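Local atomic coordinates of serine protease inhibitor 1 (Coprinopsis cinerea, PDB entry 3VWC), a protein that probably inhibits serine endopeptidases, as a fungal beta-trefoil protein of the I66 peptidase inhibitor family. Residues H17-L22 and N40-W46; R32-P37 and A114-V120; D81-V86 and T98-T104. All coordinates share one frame. Residue numbers count along the deposited sequence, not the author numbering.

Contact 1: H17-L22 and N40-W46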
loop_
_atom_site.group_PDB
_atom_site.type_symbol
_atom_site.label_atom_id
_atom_site.label_comp_id
_atom_site.label_asym_id
_atom_site.label_seq_id
_atom_site.Cartn_x
_atom_site.Cartn_y
_atom_site.Cartn_z
ATOM N N HIS A 17 -5.905 -4.533 8.008
ATOM C CA HIS A 17 -4.522 -4.576 7.565
ATOM C C HIS A 17 -4.479 -4.830 6.082
ATOM O O HIS A 17 -5.321 -5.542 5.524
ATOM C CB HIS A 17 -3.743 -5.665 8.309
ATOM C CG HIS A 17 -3.454 -5.327 9.742
ATOM N ND1 HIS A 17 -2.171 -5.176 10.225
ATOM C CD2 HIS A 17 -4.281 -5.017 10.761
ATOM C CE1 HIS A 17 -2.229 -4.856 11.506
ATOM N NE2 HIS A 17 -3.499 -4.735 11.848
ATOM N N VAL A 18 -3.455 -4.284 5.452
ATOM C CA VAL A 18 -3.106 -4.536 4.067
ATOM C C VAL A 18 -1.849 -5.430 3.987
ATOM O O VAL A 18 -0.900 -5.222 4.752
ATOM C CB VAL A 18 -2.829 -3.154 3.440
ATOM C CG1 VAL A 18 -2.337 -3.278 2.011
ATOM C CG2 VAL A 18 -4.096 -2.293 3.545
ATOM N N GLY A 19 -1.862 -6.446 3.123
ATOM C CA GLY A 19 -0.654 -7.254 2.968
ATOM C C GLY A 19 -1.006 -8.588 2.339
ATOM O O GLY A 19 -1.839 -8.649 1.425
ATOM N N ARG A 20 -0.347 -9.659 2.797
ATOM C CA ARG A 20 -0.467 -10.952 2.159
ATOM C C ARG A 20 -1.002 -11.942 3.167
ATOM O O ARG A 20 -0.614 -11.922 4.335
ATOM C CB ARG A 20 0.891 -11.360 1.573
ATOM C CG ARG A 20 1.295 -10.573 0.339
ATOM C CD ARG A 20 2.797 -10.666 0.013
ATOM N NE ARG A 20 3.147 -12.039 -0.412
ATOM C CZ ARG A 20 4.394 -12.451 -0.645
ATOM N NH1 ARG A 20 5.433 -11.642 -0.480
ATOM N NH2 ARG A 20 4.607 -13.719 -1.007
ATOM N N PRO A 21 -1.885 -12.850 2.704
ATOM C CA PRO A 21 -2.513 -13.813 3.623
ATOM C C PRO A 21 -1.576 -14.982 3.944
ATOM O O PRO A 21 -0.502 -15.076 3.357
ATOM C CB PRO A 21 -3.694 -14.339 2.795
ATOM C CG PRO A 21 -3.224 -14.285 1.407
ATOM C CD PRO A 21 -2.402 -12.973 1.334
ATOM N N LEU A 22 -2.002 -15.856 4.872
ATOM C CA LEU A 22 -1.172 -16.988 5.318
ATOM C C LEU A 22 -0.991 -18.015 4.191
ATOM O O LEU A 22 0.108 -18.523 3.999
ATOM C CB LEU A 22 -1.784 -17.658 6.566
ATOM C CG LEU A 22 -0.876 -18.655 7.313
ATOM C CD1 LEU A 22 0.268 -17.930 8.030
ATOM C CD2 LEU A 22 -1.673 -19.533 8.294
ATOM N N ASN A 40 -6.432 -13.347 9.733
ATOM C CA ASN A 40 -5.537 -13.832 8.705
ATOM C C ASN A 40 -4.676 -12.688 8.161
ATOM O O ASN A 40 -4.800 -12.328 6.979
ATOM C CB ASN A 40 -6.351 -14.499 7.582
ATOM C CG ASN A 40 -5.477 -15.167 6.536
ATOM O OD1 ASN A 40 -5.941 -15.481 5.431
ATOM N ND2 ASN A 40 -4.209 -15.390 6.874
ATOM N N ASN A 41 -3.857 -12.102 9.047
ATOM C CA ASN A 41 -3.018 -10.926 8.746
ATOM C C ASN A 41 -1.646 -10.889 9.456
ATOM O O ASN A 41 -0.924 -9.869 9.410
ATOM C CB ASN A 41 -3.787 -9.620 9.029
ATOM C CG ASN A 41 -4.016 -9.365 10.516
ATOM O OD1 ASN A 41 -4.786 -8.477 10.881
ATOM N ND2 ASN A 41 -3.321 -10.110 11.375
ATOM N N SER A 42 -1.226 -12.018 10.025
ATOM C CA SER A 42 0.083 -12.086 10.662
ATOM C C SER A 42 1.236 -11.990 9.664
ATOM O O SER A 42 1.094 -12.325 8.474
ATOM C CB SER A 42 0.211 -13.356 11.507
ATOM O OG SER A 42 -0.975 -13.574 12.248
ATOM N N GLY A 43 2.386 -11.538 10.163
ATOM C CA GLY A 43 3.611 -11.477 9.371
ATOM C C GLY A 43 3.625 -10.350 8.351
ATOM O O GLY A 43 4.404 -10.394 7.377
ATOM N N ASN A 44 2.731 -9.368 8.551
ATOM C CA ASN A 44 2.519 -8.296 7.570
ATOM C C ASN A 44 3.021 -6.967 8.058
ATOM O O ASN A 44 2.464 -5.923 7.723
ATOM C CB ASN A 44 1.049 -8.176 7.164
ATOM C CG ASN A 44 0.681 -9.174 6.113
ATOM O OD1 ASN A 44 1.201 -9.116 4.994
ATOM N ND2 ASN A 44 -0.050 -10.228 6.524
ATOM N N SER A 45 4.132 -6.996 8.775
ATOM C CA SER A 45 4.911 -5.771 8.951
ATOM C C SER A 45 5.686 -5.497 7.681
ATOM O O SER A 45 6.494 -6.309 7.198
ATOM C CB SER A 45 5.849 -5.878 10.159
ATOM O OG SER A 45 5.103 -6.012 11.360
ATOM N N TRP A 46 5.380 -4.363 7.097
ATOM C CA TRP A 46 6.021 -3.933 5.893
ATOM C C TRP A 46 7.369 -3.345 6.249
ATOM O O TRP A 46 7.531 -2.770 7.322
ATOM C CB TRP A 46 5.129 -2.854 5.253
ATOM C CG TRP A 46 3.858 -3.376 4.616
ATOM C CD1 TRP A 46 2.789 -3.956 5.249
ATOM C CD2 TRP A 46 3.533 -3.322 3.230
ATOM N NE1 TRP A 46 1.784 -4.213 4.325
ATOM C CE2 TRP A 46 2.242 -3.918 3.076
ATOM C CE3 TRP A 46 4.251 -2.960 2.075
ATOM C CZ2 TRP A 46 1.606 -4.011 1.835
ATOM C CZ3 TRP A 46 3.603 -3.028 0.825
ATOM C CH2 TRP A 46 2.293 -3.571 0.722
HETATM O O HOH W 1 0.140 -4.487 7.510
#
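This is a strand-to-loop contact held by hydrogen bonds of one carboxamide and one indole with the other segment's backbone: residues 40-46, the loop leading into strand 46-51 of the beta-trefoil, lie along residues 17-22, which carry the short edge strand 18-19. At the hub, the CA-to-CB bond of Asn-44 points toward residues 17-22, and its carboxamide bonds the backbone N-H and C=O of Arg-20, just past the strand: Arg-20 N donates to Asn-44 OD1 (2.7 Å), and Asn-44 ND2 donates to Arg-20 O (2.8 Å). The second amide proton goes to Asn-41 O (3.0 Å from Asn-44 ND2), tying the loop to itself. Gly-19 makes room for this: a CB there would run into Asn-44 OD1, and its backbone angles alone call for glycine. One step earlier, Trp-46 NE1 donates to Val-18 O (2.9 Å, nearly linear), while Val-18 CG1 packs on Trp-46 CZ2 at 4.0 Å. A water lies 3.0 Å from Val-18 O and 2.7 Å from Asn-44 O. The guanidinium of Arg-20 leads away to a salt bridge with Glu-24. Asparagine, donor and acceptor in one, can thus bond both backbone groups of Arg-20, the carbonyl being shared with Lys-60 NZ.

Contact 2: R32-P37 and A114-V120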
loop_
_atom_site.group_PDB
_atom_site.type_symbol
_atom_site.label_atom_id
_atom_site.label_comp_id
_atom_site.label_asym_id
_atom_site.label_seq_id
_atom_site.Cartn_x
_atom_site.Cartn_y
_atom_site.Cartn_z
ATOM N N ARG A 32 -0.869 -11.125 -4.893
ATOM C CA ARG A 32 -1.761 -9.977 -4.651
ATOM C C ARG A 32 -1.532 -9.397 -3.273
ATOM O O ARG A 32 -1.446 -10.122 -2.263
ATOM C CB ARG A 32 -3.225 -10.390 -4.774
ATOM C CG ARG A 32 -3.708 -10.597 -6.203
ATOM C CD ARG A 32 -5.191 -11.077 -6.179
ATOM N NE ARG A 32 -5.625 -11.511 -7.501
ATOM C CZ ARG A 32 -6.896 -11.617 -7.914
ATOM N NH1 ARG A 32 -7.945 -11.247 -7.142
ATOM N NH2 ARG A 32 -7.105 -12.000 -9.160
ATOM N N ILE A 33 -1.510 -8.062 -3.244
ATOM C CA ILE A 33 -1.615 -7.357 -1.985
ATOM C C ILE A 33 -3.071 -7.087 -1.705
ATOM O O ILE A 33 -3.791 -6.654 -2.576
ATOM C CB ILE A 33 -0.792 -6.034 -1.981
ATOM C CG1 ILE A 33 0.720 -6.296 -2.191
ATOM C CG2 ILE A 33 -1.042 -5.283 -0.660
ATOM C CD1 ILE A 33 1.336 -7.229 -1.196
ATOM N N ARG A 34 -3.508 -7.485 -0.516
ATOM C CA ARG A 34 -4.950 -7.521 -0.224
ATOM C C ARG A 34 -5.319 -6.743 1.046
ATOM O O ARG A 34 -4.487 -6.520 1.937
ATOM C CB ARG A 34 -5.447 -8.960 -0.099
ATOM C CG ARG A 34 -4.980 -9.914 -1.185
ATOM C CD ARG A 34 -5.299 -11.355 -0.739
ATOM N NE ARG A 34 -4.777 -12.332 -1.686
ATOM C CZ ARG A 34 -5.501 -12.885 -2.646
ATOM N NH1 ARG A 34 -6.760 -12.496 -2.843
ATOM N NH2 ARG A 34 -4.978 -13.830 -3.423
ATOM N N VAL A 35 -6.619 -6.440 1.199
ATOM C CA VAL A 35 -7.103 -6.179 2.543
ATOM C C VAL A 35 -7.365 -7.501 3.259
ATOM O O VAL A 35 -7.872 -8.442 2.651
ATOM C CB VAL A 35 -8.342 -5.266 2.587
ATOM C CG1 VAL A 35 -7.929 -3.769 2.407
ATOM C CG2 VAL A 35 -9.386 -5.708 1.593
ATOM N N LEU A 36 -6.891 -7.602 4.492
ATOM C CA LEU A 36 -6.827 -8.913 5.189
ATOM C C LEU A 36 -7.900 -9.049 6.253
ATOM O O LEU A 36 -8.149 -8.108 6.977
ATOM C CB LEU A 36 -5.439 -9.075 5.832
ATOM C CG LEU A 36 -4.298 -9.042 4.796
ATOM C CD1 LEU A 36 -2.922 -9.032 5.452
ATOM C CD2 LEU A 36 -4.379 -10.245 3.834
ATOM N N PRO A 37 -8.451 -10.272 6.428
ATOM C CA PRO A 37 -9.214 -10.519 7.653
ATOM C C PRO A 37 -8.359 -10.306 8.906
ATOM O O PRO A 37 -7.145 -10.584 8.889
ATOM C CB PRO A 37 -9.581 -12.008 7.535
ATOM C CG PRO A 37 -9.355 -12.398 6.102
ATOM C CD PRO A 37 -8.190 -11.506 5.674
ATOM N N ALA A 114 -14.743 -2.717 -0.615
ATOM C CA ALA A 114 -13.845 -3.840 -0.690
ATOM C C ALA A 114 -14.246 -4.924 0.318
ATOM O O ALA A 114 -14.673 -4.635 1.449
ATOM C CB ALA A 114 -12.403 -3.386 -0.398
ATOM N N GLU A 115 -14.186 -6.168 -0.118
ATOM C CA GLU A 115 -14.330 -7.298 0.781
ATOM C C GLU A 115 -12.980 -7.784 1.349
ATOM O O GLU A 115 -11.882 -7.542 0.780
ATOM C CB GLU A 115 -14.952 -8.456 -0.024
ATOM C CG GLU A 115 -16.312 -8.180 -0.569
ATOM C CD GLU A 115 -16.893 -9.428 -1.259
ATOM O OE1 GLU A 115 -17.936 -9.890 -0.792
ATOM O OE2 GLU A 115 -16.281 -9.983 -2.202
ATOM N N GLU A 116 -13.056 -8.588 2.409
ATOM C CA GLU A 116 -11.856 -9.233 2.908
ATOM C C GLU A 116 -11.233 -10.084 1.816
ATOM O O GLU A 116 -11.946 -10.737 1.044
ATOM C CB GLU A 116 -12.195 -10.079 4.153
ATOM C CG GLU A 116 -12.591 -9.207 5.301
ATOM C CD GLU A 116 -12.882 -9.944 6.601
ATOM O OE1 GLU A 116 -12.852 -11.192 6.604
ATOM O OE2 GLU A 116 -13.176 -9.247 7.601
ATOM N N LEU A 117 -9.890 -10.012 1.736
ATOM C CA LEU A 117 -9.061 -10.685 0.699
ATOM C C LEU A 117 -9.046 -9.981 -0.669
ATOM O O LEU A 117 -8.316 -10.380 -1.580
ATOM C CB LEU A 117 -9.363 -12.208 0.556
ATOM C CG LEU A 117 -9.102 -13.017 1.828
ATOM C CD1 LEU A 117 -9.590 -14.479 1.671
ATOM C CD2 LEU A 117 -7.631 -13.014 2.192
ATOM N N GLN A 118 -9.809 -8.903 -0.814
ATOM C CA GLN A 118 -9.869 -8.228 -2.103
ATOM C C GLN A 118 -8.540 -7.508 -2.344
ATOM O O GLN A 118 -7.972 -6.935 -1.394
ATOM C CB GLN A 118 -11.035 -7.238 -2.130
ATOM C CG GLN A 118 -11.248 -6.661 -3.529
ATOM C CD GLN A 118 -12.531 -5.872 -3.650
ATOM O OE1 GLN A 118 -13.543 -6.214 -2.995
ATOM N NE2 GLN A 118 -12.544 -4.891 -4.520
ATOM N N GLN A 119 -8.110 -7.466 -3.620
ATOM C CA GLN A 119 -6.788 -6.870 -3.985
ATOM C C GLN A 119 -6.800 -5.341 -3.942
ATOM O O GLN A 119 -7.753 -4.697 -4.394
ATOM C CB GLN A 119 -6.358 -7.346 -5.364
ATOM C CG GLN A 119 -4.918 -6.952 -5.672
ATOM C CD GLN A 119 -4.358 -7.597 -6.914
ATOM O OE1 GLN A 119 -3.139 -7.531 -7.159
ATOM N NE2 GLN A 119 -5.198 -8.248 -7.675
ATOM N N VAL A 120 -5.716 -4.767 -3.427
ATOM C CA VAL A 120 -5.520 -3.323 -3.477
ATOM C C VAL A 120 -5.301 -2.884 -4.925
ATOM O O VAL A 120 -4.674 -3.581 -5.726
ATOM C CB VAL A 120 -4.313 -2.972 -2.591
ATOM C CG1 VAL A 120 -3.985 -1.467 -2.684
ATOM C CG2 VAL A 120 -4.601 -3.336 -1.137
#
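Val-35 and Ile-33 supply the apolar centre where residues 32-37 meet the loop 114-120. Ile-33 CG2 lies 4.1 Å from Val-120 CG2, both side chains also touching Val-18 and Leu-71, so this end of the contact merges with the protein interior. Val-35 CG2 reaches Ala-114 CB at 4.3 Å and fits against the turn backbone, 3.2 Å from Glu-115 O; compact side chains suit a place where main chains come so close. Farther out, Pro-37 CD packs on Leu-117 CD2 at 3.8 Å, covering part of an otherwise exposed leucine.

Around these groups the backbones pair. Val-120 N donates to Ile-33 O (2.8 Å), Val-35 N to Gln-118 O (3.0 Å) and Leu-117 N to Val-35 O (2.7 Å). Between the first two bonds Arg-34 and Gln-119 form a single beta bridge, their CA atoms 4.2 Å apart.

At the polar edge, Arg-34 NH1 donates to Leu-117 O (2.9 Å) near the plane of its guanidinium, a reach that a long, charged side chain can make from its partly exposed position. The loop is itself braced: Gln-118 N donates to Glu-115 O (2.9 Å), and Glu-115 N donates to Gln-118 OE1 (2.9 Å). Leu-117 takes the positive phi of the third turn position, although it is not glycine. Residues 115-118 thus form a type II beta turn, docked by short, strand-like pairing onto strand 31-35 of the beta-trefoil.

Contact 3: D81-V86 and T98-T104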
loop_
_atom_site.group_PDB
_atom_site.type_symbol
_atom_site.label_atom_id
_atom_site.label_comp_id
_atom_site.label_asym_id
_atom_site.label_seq_id
_atom_site.Cartn_x
_atom_site.Cartn_y
_atom_site.Cartn_z
ATOM N N ASP A 81 8.623 -0.280 -11.988
ATOM C CA ASP A 81 7.913 0.738 -11.222
ATOM C C ASP A 81 7.758 0.395 -9.743
ATOM O O ASP A 81 6.668 0.561 -9.180
ATOM C CB ASP A 81 6.572 1.040 -11.874
ATOM C CG ASP A 81 6.688 1.293 -13.360
ATOM O OD1 ASP A 81 7.400 2.231 -13.773
ATOM O OD2 ASP A 81 5.987 0.619 -14.127
ATOM N N LYS A 82 8.876 0.092 -9.086
ATOM C CA LYS A 82 8.875 -0.257 -7.690
ATOM C C LYS A 82 9.042 0.912 -6.720
ATOM O O LYS A 82 9.077 0.719 -5.536
ATOM C CB LYS A 82 9.978 -1.288 -7.388
ATOM C CG LYS A 82 9.841 -2.555 -8.194
ATOM C CD LYS A 82 10.737 -3.645 -7.631
ATOM C CE LYS A 82 10.711 -4.882 -8.526
ATOM N NZ LYS A 82 11.952 -5.680 -8.335
ATOM N N LYS A 83 9.157 2.130 -7.236
ATOM C CA LYS A 83 9.383 3.288 -6.360
ATOM C C LYS A 83 8.062 4.022 -6.092
ATOM O O LYS A 83 7.259 4.208 -6.983
ATOM C CB LYS A 83 10.352 4.281 -7.053
ATOM C CG LYS A 83 11.832 3.910 -6.952
ATOM C CD LYS A 83 12.678 4.987 -7.699
ATOM C CE LYS A 83 14.179 4.758 -7.551
ATOM N NZ LYS A 83 15.001 6.008 -7.752
ATOM N N TRP A 84 7.855 4.358 -4.821
ATOM C CA TRP A 84 6.607 5.022 -4.330
ATOM C C TRP A 84 6.917 6.319 -3.579
ATOM O O TRP A 84 7.932 6.408 -2.841
ATOM C CB TRP A 84 5.883 4.076 -3.352
ATOM C CG TRP A 84 5.527 2.754 -4.009
ATOM C CD1 TRP A 84 6.301 1.633 -4.040
ATOM C CD2 TRP A 84 4.366 2.473 -4.799
ATOM N NE1 TRP A 84 5.667 0.644 -4.769
ATOM C CE2 TRP A 84 4.475 1.130 -5.245
ATOM C CE3 TRP A 84 3.221 3.222 -5.152
ATOM C CZ2 TRP A 84 3.518 0.525 -6.060
ATOM C CZ3 TRP A 84 2.241 2.604 -5.984
ATOM C CH2 TRP A 84 2.391 1.239 -6.387
ATOM N N ILE A 85 6.015 7.277 -3.769
ATOM C CA ILE A 85 6.050 8.564 -3.064
ATOM C C ILE A 85 5.047 8.407 -1.916
ATOM O O ILE A 85 3.838 8.122 -2.134
ATOM C CB ILE A 85 5.650 9.706 -4.020
ATOM C CG1 ILE A 85 6.596 9.770 -5.237
ATOM C CG2 ILE A 85 5.574 11.089 -3.277
ATOM C CD1 ILE A 85 8.058 9.987 -4.926
ATOM N N VAL A 86 5.560 8.490 -0.696
ATOM C CA VAL A 86 4.776 8.249 0.494
ATOM C C VAL A 86 4.630 9.581 1.232
ATOM O O VAL A 86 5.631 10.161 1.656
ATOM C CB VAL A 86 5.369 7.158 1.376
ATOM C CG1 VAL A 86 4.489 6.909 2.589
ATOM C CG2 VAL A 86 5.582 5.830 0.563
ATOM N N THR A 98 -0.816 9.031 1.879
ATOM C CA THR A 98 -1.075 8.478 0.529
ATOM C C THR A 98 0.195 7.804 0.010
ATOM O O THR A 98 1.314 8.103 0.452
ATOM C CB THR A 98 -1.483 9.587 -0.474
ATOM O OG1 THR A 98 -0.502 10.642 -0.402
ATOM C CG2 THR A 98 -2.842 10.171 -0.035
ATOM N N VAL A 99 0.004 6.865 -0.929
ATOM C CA VAL A 99 1.122 6.106 -1.515
ATOM C C VAL A 99 0.940 6.175 -3.017
ATOM O O VAL A 99 -0.014 5.580 -3.553
ATOM C CB VAL A 99 1.121 4.620 -1.043
ATOM C CG1 VAL A 99 2.328 3.913 -1.627
ATOM C CG2 VAL A 99 1.125 4.562 0.458
ATOM N N VAL A 100 1.812 6.936 -3.719
ATOM C CA VAL A 100 1.642 7.211 -5.142
ATOM C C VAL A 100 2.870 6.755 -5.935
ATOM O O VAL A 100 3.992 6.977 -5.536
ATOM C CB VAL A 100 1.398 8.728 -5.410
ATOM C CG1 VAL A 100 1.243 8.990 -6.905
ATOM C CG2 VAL A 100 0.085 9.124 -4.742
ATOM N N ASN A 101 2.655 6.010 -7.015
ATOM C CA ASN A 101 3.829 5.477 -7.724
ATOM C C ASN A 101 4.658 6.647 -8.296
ATOM O O ASN A 101 4.096 7.496 -8.994
ATOM C CB ASN A 101 3.387 4.513 -8.847
ATOM C CG ASN A 101 4.506 3.622 -9.282
ATOM O OD1 ASN A 101 4.697 2.505 -8.748
ATOM N ND2 ASN A 101 5.157 4.028 -10.358
ATOM N N ALA A 102 5.976 6.564 -8.136
ATOM C CA ALA A 102 6.884 7.629 -8.599
ATOM C C ALA A 102 6.943 7.773 -10.126
ATOM O O ALA A 102 7.168 8.884 -10.641
ATOM C CB ALA A 102 8.268 7.410 -8.041
ATOM N N SER A 103 6.774 6.659 -10.842
ATOM C CA SER A 103 6.840 6.676 -12.293
ATOM C C SER A 103 5.484 6.715 -12.992
ATOM O O SER A 103 5.301 7.481 -13.953
ATOM C CB SER A 103 7.751 5.553 -12.798
ATOM O OG SER A 103 7.264 4.302 -12.352
ATOM N N THR A 104 4.480 5.978 -12.477
ATOM C CA THR A 104 3.196 5.922 -13.159
ATOM C C THR A 104 2.212 7.001 -12.700
ATOM O O THR A 104 1.211 7.253 -13.365
ATOM C CB THR A 104 2.511 4.557 -13.008
ATOM O OG1 THR A 104 2.100 4.396 -11.635
ATOM C CG2 THR A 104 3.461 3.412 -13.373
HETATM O O HOH W 2 8.143 3.666 -9.689
HETATM O O HOH W 3 1.981 10.224 -1.827
#
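Asp-81, in a left-handed backbone conformation, directs its carboxylate at the turn after the partner strand, where Ser-103 OG donates to Asp-81 OD1 in a short 2.5 Å bond; serine's small hydroxyl fits this tight spot. At Lys-83 the main chains join: Ala-102 N donates to Lys-83 O (2.9 Å), and a water donates both to that oxygen and to Ser-103 OG (2.9 Å each). From here strands 84-88 and 96-101 run as an antiparallel beta hairpin, part of the beta-trefoil. Trp-84, in a non-hydrogen-bonded pair with Asn-101, sets CE3 3.7 Å from Val-99 CG1; its buried indole donates through NE1 to Val-64 O and meets Trp-108 edge-to-face. Ile-85 and Val-100 are the hydrogen-bonded pair, Ile-85 N to Val-100 O at 2.7 Å and Val-100 N to Ile-85 O at 2.8 Å, and Ile-85 CG1 covers Ala-102 CB at 4.0 Å. Val-86 faces Val-99 (Val-86 CG2 to Val-99 CG1, 4.4 Å), both branched valines buried on the other face of the sheet from Ile-85 and Val-100.

In the fold
Contacts 1 and 2 are neighbours, their centres 10 Å apart, because strands 18-19 and 31-35 pair in the sheet: His-17 O and Leu-36 N lie 2.8 Å apart, as do Gly-19 O and Arg-34 N, both probable hydrogen bonds. Val-18 CG1 also packs on Ile-33 CG2 (3.6 Å). Strand 31-35 therefore stands between the loop 114-120 and strand 18-19. Contact 3 lies across the centre of the chain, about 21 Å from contact 1 and 20 Å from contact 2 between centres, with no direct touch. A bridge does exist through Trp-108, whose ring meets both Trp-46 of contact 1 and Trp-84 of contact 3.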